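Local coordinates for cytochrome c' (Allochromatium vinosum, PDB 1BBH), which is a homodimeric, high-spin c-type cytochrome that binds heme c without a sixth ligand and can transfer electrons, although its exact function is not known, at residues V45-A50 with A94-A99. Sequence-based numbering, arbitrary orientation.
Sequences VIAAIA and AANTLA
The carbonyl O of Ile46 accepts the helical bond from Ala50 N at 2.8 Å, and the methyl of Ala95 lies near this oxygen and packs on Ala50, CB to CB at 3.7 Å. No hydrogen bond crosses between 45-50 and 94-99, and alanine methyls do most of the joining. In the other direction the CB of Ala47 approaches the O of Ala95 at 3.7 Å, an oxygen already engaged by Ala99 N, and meets the CB of Ala99 at 3.9 Å. Small residues thus line both sides of the contact, which allows close packing: Ala47 and Ala95 have their CA atoms 4.8 Å apart, and the segment axes approach to 8.2 Å. The two helical segments run roughly antiparallel, their N-to-C directions 151° apart. Larger side chains fill one flank. In Ile46, CG2 lies opposite the backbone N and reaches the Ala95 methyl, while CG1 swings beside that N (chi1 -69°) and carries CD1 to within 4.2 Å of Leu98 CD1, the two side chains meeting at a slant. The side chain of Ile46 also comes within about 4 Å of the bound heme c, and so probably forms part of its apolar surroundings. Asn96 departs from its helix away from 45-50, but its amide end turns back: ND2 passes near the Ala47 methyl and hydrogen-bonds Asn51 OD1, a polar tie to the residue following helix 36-50. The contact joins helices 36-50 and 81-102 of the four-helix bundle characteristic of cytochromes c'. Ile46 continues onto Met23 and Ile26 of helix 5-31, and Leu98 onto Ala113 and Val117 of helix 107-128. Val45 packs on helix 5-31 too, and together with Ala48 and Ile49 it also meets the second subunit.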
loop_
_atom_site.group_PDB
_atom_site.type_symbol
_atom_site.label_atom_id
_atom_site.label_comp_id
_atom_site.label_asym_id
_atom_site.label_seq_id
_atom_site.Cartn_x
_atom_site.Cartn_y
_atom_site.Cartn_z
ATOM N N VAL A 45 5.002 5.475 -3.191
ATOM C CA VAL A 45 4.253 4.352 -2.680
ATOM C C VAL A 45 4.847 3.068 -3.266
ATOM O O VAL A 45 4.931 2.064 -2.581
ATOM C CB VAL A 45 2.773 4.497 -3.057
ATOM C CG1 VAL A 45 1.971 3.238 -2.774
ATOM C CG2 VAL A 45 2.228 5.688 -2.259
ATOM N N ILE A 46 5.287 3.066 -4.506
ATOM C CA ILE A 46 5.755 1.803 -5.099
ATOM C C ILE A 46 7.075 1.340 -4.441
ATOM O O ILE A 46 7.244 0.133 -4.106
ATOM C CB ILE A 46 5.864 2.015 -6.651
ATOM C CG1 ILE A 46 4.428 2.160 -7.268
ATOM C CG2 ILE A 46 6.559 0.783 -7.307
ATOM C CD1 ILE A 46 4.532 2.960 -8.586
ATOM N N ALA A 47 8.002 2.309 -4.258
ATOM C CA ALA A 47 9.227 2.075 -3.507
ATOM C C ALA A 47 8.909 1.595 -2.076
ATOM O O ALA A 47 9.502 0.610 -1.583
ATOM C CB ALA A 47 10.040 3.362 -3.473
ATOM N N ALA A 48 7.954 2.176 -1.343
ATOM C CA ALA A 48 7.655 1.712 0.020
ATOM C C ALA A 48 7.030 0.296 0.043
ATOM O O ALA A 48 7.397 -0.565 0.869
ATOM C CB ALA A 48 6.683 2.674 0.752
ATOM N N ILE A 49 6.164 -0.041 -0.925
ATOM C CA ILE A 49 5.612 -1.378 -0.914
ATOM C C ILE A 49 6.652 -2.395 -1.412
ATOM O O ILE A 49 6.746 -3.496 -0.834
ATOM C CB ILE A 49 4.352 -1.391 -1.742
ATOM C CG1 ILE A 49 3.374 -0.448 -0.984
ATOM C CG2 ILE A 49 3.789 -2.824 -1.906
ATOM C CD1 ILE A 49 2.036 -0.418 -1.690
ATOM N N ALA A 50 7.514 -1.997 -2.335
ATOM C CA ALA A 50 8.559 -2.905 -2.790
ATOM C C ALA A 50 9.531 -3.201 -1.651
ATOM O O ALA A 50 10.087 -4.303 -1.587
ATOM C CB ALA A 50 9.389 -2.331 -3.913
ATOM N N ALA A 94 14.622 -1.303 -9.204
ATOM C CA ALA A 94 13.924 -0.475 -10.185
ATOM C C ALA A 94 12.951 0.472 -9.470
ATOM O O ALA A 94 12.798 1.621 -9.891
ATOM C CB ALA A 94 13.094 -1.311 -11.139
ATOM N N ALA A 95 12.306 0.013 -8.398
ATOM C CA ALA A 95 11.342 0.809 -7.636
ATOM C C ALA A 95 12.057 1.941 -6.901
ATOM O O ALA A 95 11.582 3.092 -6.835
ATOM C CB ALA A 95 10.623 -0.018 -6.576
ATOM N N ASN A 96 13.227 1.666 -6.343
ATOM C CA ASN A 96 14.005 2.702 -5.718
ATOM C C ASN A 96 14.504 3.738 -6.713
ATOM O O ASN A 96 14.442 4.945 -6.422
ATOM C CB ASN A 96 15.203 2.123 -4.989
ATOM C CG ASN A 96 14.878 1.321 -3.739
ATOM O OD1 ASN A 96 15.722 0.512 -3.314
ATOM N ND2 ASN A 96 13.773 1.530 -3.039
ATOM N N THR A 97 14.970 3.323 -7.889
ATOM C CA THR A 97 15.332 4.306 -8.897
ATOM C C THR A 97 14.128 5.152 -9.353
ATOM O O THR A 97 14.309 6.357 -9.591
ATOM C CB THR A 97 15.986 3.579 -10.122
ATOM O OG1 THR A 97 17.142 2.887 -9.606
ATOM C CG2 THR A 97 16.357 4.572 -11.255
ATOM N N LEU A 98 12.925 4.613 -9.504
ATOM C CA LEU A 98 11.782 5.433 -9.915
ATOM C C LEU A 98 11.539 6.552 -8.894
ATOM O O LEU A 98 11.256 7.684 -9.296
ATOM C CB LEU A 98 10.473 4.613 -9.998
ATOM C CG LEU A 98 9.271 4.842 -10.920
ATOM C CD1 LEU A 98 8.111 4.410 -10.130
ATOM C CD2 LEU A 98 9.226 6.196 -11.525
ATOM N N ALA A 99 11.666 6.240 -7.606
ATOM C CA ALA A 99 11.427 7.179 -6.518
ATOM C C ALA A 99 12.481 8.264 -6.594
ATOM O O ALA A 99 12.179 9.468 -6.483
ATOM C CB ALA A 99 11.552 6.499 -5.169
#